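Local coordinates for protein xylosidase (Xanthomonas axonopodis pv. citri, PDB 6XN2) that probably hydrolyses xylosidic bonds in xylo-oligosaccharides, as a family GH43 glycoside hydrolase that binds xylose units in its pocket, at residues A[194-198]-A[199-203]; A[248-251]-A[252-255]; A[161-164]-A[165-168]. One frame throughout, in Å; residues are numbered along the deposited sequence.

Contact 1: A[194-198]-A[199-203]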
loop_
_atom_site.group_PDB
_atom_site.type_symbol
_atom_site.label_atom_id
_atom_site.label_comp_id
_atom_site.label_asym_id
_atom_site.label_seq_id
_atom_site.Cartn_x
_atom_site.Cartn_y
_atom_site.Cartn_z
ATOM N N GLN A 194 -8.710 -8.811 -10.961
ATOM C CA GLN A 194 -8.738 -9.733 -12.094
ATOM C C GLN A 194 -10.110 -9.793 -12.762
ATOM O O GLN A 194 -10.224 -10.252 -13.897
ATOM C CB GLN A 194 -8.316 -11.136 -11.646
ATOM C CG GLN A 194 -9.307 -11.842 -10.729
ATOM C CD GLN A 194 -9.128 -11.494 -9.260
ATOM O OE1 GLN A 194 -8.467 -10.513 -8.905
ATOM N NE2 GLN A 194 -9.724 -12.301 -8.396
ATOM N N HIS A 195 -11.142 -9.331 -12.058
ATOM C CA HIS A 195 -12.496 -9.308 -12.611
ATOM C C HIS A 195 -12.811 -8.056 -13.425
ATOM O O HIS A 195 -13.960 -7.854 -13.831
ATOM C CB HIS A 195 -13.523 -9.452 -11.495
ATOM C CG HIS A 195 -13.584 -10.830 -10.922
ATOM N ND1 HIS A 195 -13.192 -11.122 -9.634
ATOM C CD2 HIS A 195 -13.971 -12.006 -11.474
ATOM C CE1 HIS A 195 -13.345 -12.416 -9.412
ATOM N NE2 HIS A 195 -13.812 -12.975 -10.514
ATOM N N TYR A 196 -11.831 -7.224 -13.664
ATOM C CA TYR A 196 -12.046 -6.004 -14.395
ATOM C C TYR A 196 -11.155 -5.823 -15.607
ATOM O O TYR A 196 -10.058 -6.208 -15.580
ATOM C CB TYR A 196 -11.816 -4.816 -13.475
ATOM C CG TYR A 196 -12.720 -4.759 -12.295
ATOM C CD1 TYR A 196 -12.472 -5.484 -11.169
ATOM C CD2 TYR A 196 -13.817 -3.955 -12.308
ATOM C CE1 TYR A 196 -13.314 -5.428 -10.102
ATOM C CE2 TYR A 196 -14.640 -3.888 -11.258
ATOM C CZ TYR A 196 -14.398 -4.633 -10.157
ATOM O OH TYR A 196 -15.247 -4.541 -9.135
ATOM N N ARG A 197 -11.697 -5.248 -16.665
ATOM C CA ARG A 197 -10.965 -4.867 -17.849
ATOM C C ARG A 197 -11.544 -3.528 -18.247
ATOM O O ARG A 197 -12.700 -3.396 -18.261
ATOM C CB ARG A 197 -11.105 -5.844 -18.982
ATOM C CG ARG A 197 -10.626 -7.230 -18.696
ATOM C CD ARG A 197 -9.166 -7.290 -18.460
ATOM N NE ARG A 197 -8.686 -8.648 -18.454
ATOM C CZ ARG A 197 -8.724 -9.431 -17.410
ATOM N NH1 ARG A 197 -9.204 -8.995 -16.289
ATOM N NH2 ARG A 197 -8.286 -10.647 -17.504
ATOM N N ASP A 198 -10.698 -2.579 -18.530
ATOM C CA ASP A 198 -11.091 -1.262 -18.920
ATOM C C ASP A 198 -12.116 -0.665 -17.979
ATOM O O ASP A 198 -13.101 -0.201 -18.478
ATOM C CB ASP A 198 -11.600 -1.249 -20.378
ATOM C CG ASP A 198 -10.579 -1.788 -21.376
ATOM O OD1 ASP A 198 -9.423 -1.408 -21.325
ATOM O OD2 ASP A 198 -10.945 -2.598 -22.221
ATOM N N ASN A 199 -11.925 -0.827 -16.682
ATOM C CA ASN A 199 -12.775 -0.329 -15.615
ATOM C C ASN A 199 -14.132 -0.918 -15.507
ATOM O O ASN A 199 -14.951 -0.399 -14.841
ATOM C CB ASN A 199 -12.900 1.180 -15.609
ATOM C CG ASN A 199 -11.604 1.842 -15.623
ATOM O OD1 ASN A 199 -10.743 1.502 -14.870
ATOM N ND2 ASN A 199 -11.443 2.779 -16.514
ATOM N N ALA A 200 -14.357 -2.019 -16.161
ATOM C CA ALA A 200 -15.665 -2.662 -16.102
ATOM C C ALA A 200 -15.580 -4.084 -15.573
ATOM O O ALA A 200 -14.719 -4.871 -15.988
ATOM C CB ALA A 200 -16.316 -2.648 -17.472
ATOM N N TYR A 201 -16.493 -4.420 -14.679
ATOM C CA TYR A 201 -16.582 -5.728 -14.043
ATOM C C TYR A 201 -17.256 -6.819 -14.873
ATOM O O TYR A 201 -18.207 -6.573 -15.529
ATOM C CB TYR A 201 -17.338 -5.625 -12.699
ATOM C CG TYR A 201 -17.651 -6.938 -12.033
ATOM C CD1 TYR A 201 -16.725 -7.572 -11.261
ATOM C CD2 TYR A 201 -18.794 -7.626 -12.337
ATOM C CE1 TYR A 201 -16.971 -8.798 -10.717
ATOM C CE2 TYR A 201 -19.052 -8.855 -11.796
ATOM C CZ TYR A 201 -18.127 -9.433 -10.987
ATOM O OH TYR A 201 -18.345 -10.643 -10.449
ATOM N N ALA A 202 -16.680 -8.001 -14.864
ATOM C CA ALA A 202 -17.363 -9.154 -15.427
ATOM C C ALA A 202 -17.074 -10.369 -14.571
ATOM O O ALA A 202 -15.929 -10.596 -14.174
ATOM C CB ALA A 202 -16.937 -9.395 -16.862
ATOM N N GLN A 203 -18.112 -11.145 -14.275
ATOM C CA GLN A 203 -17.946 -12.367 -13.500
ATOM C C GLN A 203 -16.968 -13.342 -14.164
ATOM O O GLN A 203 -16.234 -14.056 -13.478
ATOM C CB GLN A 203 -19.301 -13.045 -13.279
ATOM C CG GLN A 203 -19.207 -14.439 -12.667
ATOM C CD GLN A 203 -20.338 -14.742 -11.703
ATOM O OE1 GLN A 203 -21.326 -14.008 -11.631
ATOM N NE2 GLN A 203 -20.191 -15.825 -10.944
#

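Contact 2: A[248-251]-A[252-255]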
loop_
_atom_site.group_PDB
_atom_site.type_symbol
_atom_site.label_atom_id
_atom_site.label_comp_id
_atom_site.label_asym_id
_atom_site.label_seq_id
_atom_site.Cartn_x
_atom_site.Cartn_y
_atom_site.Cartn_z
ATOM N N ALA A 248 2.018 -12.957 -17.175
ATOM C CA ALA A 248 1.186 -13.457 -16.132
ATOM C C ALA A 248 1.812 -14.577 -15.383
ATOM O O ALA A 248 1.555 -14.741 -14.255
ATOM C CB ALA A 248 -0.103 -13.919 -16.683
ATOM N N ASP A 249 2.650 -15.332 -16.052
ATOM C CA ASP A 249 3.331 -16.432 -15.422
ATOM C C ASP A 249 4.648 -16.068 -14.740
ATOM O O ASP A 249 5.346 -16.920 -14.304
ATOM C CB ASP A 249 3.494 -17.616 -16.366
ATOM C CG ASP A 249 4.264 -17.292 -17.582
ATOM O OD1 ASP A 249 4.913 -16.262 -17.643
ATOM O OD2 ASP A 249 4.226 -18.098 -18.491
ATOM N N ASP A 250 4.948 -14.785 -14.659
ATOM C CA ASP A 250 6.130 -14.280 -14.021
ATOM C C ASP A 250 5.779 -13.788 -12.641
ATOM O O ASP A 250 5.820 -12.647 -12.389
ATOM C CB ASP A 250 6.739 -13.164 -14.842
ATOM C CG ASP A 250 8.066 -12.730 -14.339
ATOM O OD1 ASP A 250 8.523 -13.273 -13.375
ATOM O OD2 ASP A 250 8.651 -11.836 -14.894
ATOM N N HIS A 251 5.517 -14.696 -11.716
ATOM C CA HIS A 251 5.149 -14.334 -10.356
ATOM C C HIS A 251 6.258 -13.721 -9.491
ATOM O O HIS A 251 5.985 -13.179 -8.483
ATOM C CB HIS A 251 4.505 -15.491 -9.617
ATOM C CG HIS A 251 3.256 -15.994 -10.246
ATOM N ND1 HIS A 251 2.348 -16.759 -9.577
ATOM C CD2 HIS A 251 2.760 -15.832 -11.483
ATOM C CE1 HIS A 251 1.350 -17.057 -10.375
ATOM N NE2 HIS A 251 1.581 -16.509 -11.540
ATOM N N ALA A 252 7.494 -13.829 -9.922
ATOM C CA ALA A 252 8.616 -13.240 -9.268
ATOM C C ALA A 252 8.585 -11.736 -9.410
ATOM O O ALA A 252 9.007 -11.063 -8.545
ATOM C CB ALA A 252 9.869 -13.770 -9.875
ATOM N N ARG A 253 8.049 -11.227 -10.505
ATOM C CA ARG A 253 8.010 -9.801 -10.744
ATOM C C ARG A 253 6.660 -9.117 -10.993
ATOM O O ARG A 253 6.535 -7.966 -10.756
ATOM C CB ARG A 253 8.932 -9.474 -11.908
ATOM C CG ARG A 253 10.315 -10.059 -11.807
ATOM C CD ARG A 253 11.202 -9.628 -12.936
ATOM N NE ARG A 253 10.845 -10.291 -14.156
ATOM C CZ ARG A 253 11.448 -10.100 -15.303
ATOM N NH1 ARG A 253 12.446 -9.272 -15.385
ATOM N NH2 ARG A 253 11.047 -10.741 -16.357
ATOM N N ARG A 254 5.677 -9.850 -11.494
ATOM C CA ARG A 254 4.388 -9.218 -11.855
ATOM C C ARG A 254 3.651 -8.678 -10.629
ATOM O O ARG A 254 3.753 -9.247 -9.576
ATOM C CB ARG A 254 3.508 -10.150 -12.686
ATOM C CG ARG A 254 2.966 -11.347 -11.934
ATOM C CD ARG A 254 1.696 -11.084 -11.206
ATOM N NE ARG A 254 1.243 -12.263 -10.512
ATOM C CZ ARG A 254 1.671 -12.625 -9.324
ATOM N NH1 ARG A 254 2.574 -11.901 -8.705
ATOM N NH2 ARG A 254 1.202 -13.703 -8.750
ATOM N N PHE A 255 2.904 -7.607 -10.837
ATOM C CA PHE A 255 2.120 -6.954 -9.814
ATOM C C PHE A 255 1.059 -7.821 -9.163
ATOM O O PHE A 255 0.372 -8.504 -9.821
ATOM C CB PHE A 255 1.491 -5.697 -10.407
ATOM C CG PHE A 255 0.490 -5.044 -9.518
ATOM C CD1 PHE A 255 0.884 -4.190 -8.543
ATOM C CD2 PHE A 255 -0.832 -5.312 -9.655
ATOM C CE1 PHE A 255 -0.012 -3.597 -7.720
ATOM C CE2 PHE A 255 -1.745 -4.724 -8.829
ATOM C CZ PHE A 255 -1.328 -3.865 -7.853
HETATM O O HOH W 1 -0.394 -13.396 -12.816
#

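Contact 3: A[161-164]-A[165-168]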
loop_
_atom_site.group_PDB
_atom_site.type_symbol
_atom_site.label_atom_id
_atom_site.label_comp_id
_atom_site.label_asym_id
_atom_site.label_seq_id
_atom_site.Cartn_x
_atom_site.Cartn_y
_atom_site.Cartn_z
ATOM N N GLN A 161 -21.107 7.508 -0.584
ATOM C CA GLN A 161 -20.870 6.560 -1.675
ATOM C C GLN A 161 -19.374 6.430 -1.946
ATOM O O GLN A 161 -18.608 7.334 -1.595
ATOM C CB GLN A 161 -21.600 7.011 -2.942
ATOM C CG GLN A 161 -23.102 6.865 -2.873
ATOM C CD GLN A 161 -23.830 7.787 -3.837
ATOM O OE1 GLN A 161 -23.311 8.158 -4.900
ATOM N NE2 GLN A 161 -25.044 8.169 -3.463
ATOM N N PRO A 162 -18.959 5.358 -2.594
ATOM C CA PRO A 162 -17.556 5.210 -2.924
ATOM C C PRO A 162 -17.140 6.051 -4.119
ATOM O O PRO A 162 -17.954 6.597 -4.799
ATOM C CB PRO A 162 -17.437 3.730 -3.255
ATOM C CG PRO A 162 -18.744 3.360 -3.749
ATOM C CD PRO A 162 -19.723 4.174 -2.960
ATOM N N ILE A 163 -15.865 6.145 -4.373
ATOM C CA ILE A 163 -15.417 6.924 -5.488
ATOM C C ILE A 163 -15.814 6.275 -6.800
ATOM O O ILE A 163 -15.526 5.146 -7.027
ATOM C CB ILE A 163 -13.916 7.137 -5.449
ATOM C CG1 ILE A 163 -13.547 7.868 -4.172
ATOM C CG2 ILE A 163 -13.466 7.908 -6.659
ATOM C CD1 ILE A 163 -12.087 7.891 -3.849
ATOM N N ALA A 164 -16.491 7.008 -7.657
ATOM C CA ALA A 164 -16.894 6.438 -8.911
ATOM C C ALA A 164 -15.698 6.143 -9.758
ATOM O O ALA A 164 -14.837 6.934 -9.848
ATOM C CB ALA A 164 -17.831 7.366 -9.643
ATOM N N GLY A 165 -15.693 4.994 -10.381
ATOM C CA GLY A 165 -14.604 4.603 -11.218
ATOM C C GLY A 165 -13.602 3.756 -10.478
ATOM O O GLY A 165 -12.644 3.339 -11.042
ATOM N N THR A 166 -13.848 3.546 -9.197
ATOM C CA THR A 166 -12.981 2.732 -8.418
ATOM C C THR A 166 -13.596 1.392 -8.194
ATOM O O THR A 166 -14.743 1.186 -8.292
ATOM C CB THR A 166 -12.553 3.344 -7.093
ATOM O OG1 THR A 166 -13.655 3.403 -6.210
ATOM C CG2 THR A 166 -11.989 4.691 -7.313
ATOM N N TYR A 167 -12.697 0.481 -7.983
ATOM C CA TYR A 167 -12.921 -0.920 -7.763
ATOM C C TYR A 167 -11.652 -1.541 -7.182
ATOM O O TYR A 167 -10.705 -0.788 -6.955
ATOM C CB TYR A 167 -13.302 -1.588 -9.058
ATOM C CG TYR A 167 -12.399 -1.302 -10.199
ATOM C CD1 TYR A 167 -12.588 -0.222 -10.985
ATOM C CD2 TYR A 167 -11.402 -2.143 -10.520
ATOM C CE1 TYR A 167 -11.785 0.044 -12.030
ATOM C CE2 TYR A 167 -10.601 -1.895 -11.576
ATOM C CZ TYR A 167 -10.803 -0.781 -12.329
ATOM O OH TYR A 167 -10.024 -0.494 -13.374
ATOM N N SER A 168 -11.698 -2.826 -6.720
ATOM C CA SER A 168 -10.542 -3.505 -6.156
ATOM C C SER A 168 -10.076 -2.753 -4.892
ATOM O O SER A 168 -10.874 -2.068 -4.232
ATOM C CB SER A 168 -9.417 -3.614 -7.200
ATOM O OG SER A 168 -8.431 -4.559 -6.809
#

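Contact 1: A[194-198]-A[199-203]
Y196 sets its CG anti to its own carbonyl carbon (chi1 -61°), whereas Y201, the residue facing it across the hairpin, sets CG anti to the backbone N (chi1 172°). These different settings bring the two rings together on one face of the two-stranded sheet, with an edge of Y201 turned to a face of Y196. The planes stand 67° apart, and CD1 of Y201 rides 3.9 Å above the Y196 plane, displaced toward the rim. The approach is tight at the base of Y201 as well, where its CB meets Y196 CE2 at 3.5 Å. H195 completes an aromatic cluster by lying alongside Y201 and pointing the same way; its CB is 3.6 Å from Y201 CE1, and the imidazole presents its edge to the carbonyl oxygens of A202 and Q203. Behind the rings the backbones pair antiparallel. R197 and A200 are the hydrogen-bonded pair, with R197 N to A200 O at 3.1 Å and A200 N to R197 O at 3.0 Å. Y196 and Y201 are the non-hydrogen-bonded pair, and A202 N then reaches H195 O at 2.9 Å. On the flank, NH1 of R197 bonds two backbone oxygens, Q194 O in the 3-10 turn at 2.9 Å and Y196 O in the strand at 3.0 Å, both lying near the guanidinium plane, while NH2 goes to Q206 O. Two bonds from one nitrogen and a third from its neighbour should limit rotation of the group. In the turn, N199 OD1 accepts from S233 OG and Y167 OH. With D198 and N199 both at positive phi and R197 paired to A200 through two bonds, the geometry is that of a beta hairpin with a two-residue loop, a type I' turn.

Contact 2: A[248-251]-A[252-255]
D250 and R253 form the ionic part of this contact. CG of D250 stands anti to the backbone N (chi1 -172°), directing OD2 to the side of the arginine. R253 grips D250 OD2 side-on with two nitrogens, NE at 2.8 Å, on the syn lone pair, and NH2 at 3.0 Å. Both bonds lie close to the guanidinium plane, although the carboxylate is turned 49° from it; the third nitrogen, NH1, forms a salt bridge with E241. Backbone bonding converges on D250 O, which accepts R254 N at 2.9 Å with a nearly linear approach, and R253 N at 3.2 Å from above the carbonyl plane. Stacking is supplied by R254, whose guanidinium lies flat on the H251 ring, planes 23° apart, with NH2 3.3 Å above the imidazole. Water 1 links A248 O, to which it donates, with R254 NE, from which it accepts at 3.0 Å. D276 bonds both stacked groups, at H251 ND1 and R254 NH2, while T274 O takes R254 NH1. The loop runs between strands 234-239 and 257-264. R253 places it against Y294 of strand 292-299 through a cation-pi contact, and its carbonyl O bonds Y272 OH of strand 267-273.

Contact 3: A[161-164]-A[165-168]
I163 and T166 are the ends of a type II beta turn, with A164 and G165 at its corners. The assignment rests on backbone angles: A164 is extended with psi 137°, and G165 has phi 95°, a conformation in which a CB would run into A164 O. Across the turn T166 N donates to I163 O at 3.2 Å, from above the carbonyl plane. The T166 side chain adds a second grip on the same oxygen. Its CB lies 3.5 Å from I163 O. With chi1 at 69°, OG1 sits between the backbone N and the carbonyl carbon, and from there it donates to I163 O at 2.7 Å, only slightly tilted from the carbonyl plane. The second partner of this hydroxyl is I144 O of strand 142-149; both being carbonyl acceptors, the single proton must be shared or alternate between them. T166 O also receives NE2 of Q143. The other branch, CG2, is anti to the carbonyl carbon and turns to the apolar neighbour, 3.6 Å from I163 CB. I163 is buried, and its backbone bonds that of I144. The turn thus packs the connection from strand 157-158 to strand 172-175 on strand 142-149, through I163 on V146 and the bonds to I144 and Q143. At the end of the T166 side chain, methyl CG2 meets methyl CG2 of I163 at 3.6 Å.

In the fold
From the N terminus the order is contact 3, contact 1, contact 2; they run in series, and none nests in or crosses another. Contact 3 turns the connection from strand 157-158, the end of one four-stranded sheet, toward strand 172-175 of the mixed sheet, just ahead of the pocket residues I169 and D170. Contact 1 is a hairpin within the excursion between strands 181-185 and 218-221, and contact 2 folds the loop before strand 257-264, which opens with pocket residue E257. Contacts 3 and 1 touch directly: besides the Y167-N199 bond, Y167 stacks on Y196. Contact 2 touches neither: its nearest atoms are about 8 Å from contact 1 and about 7 Å from contact 3. The sheets are consistent with the GH43 five-bladed beta-propeller.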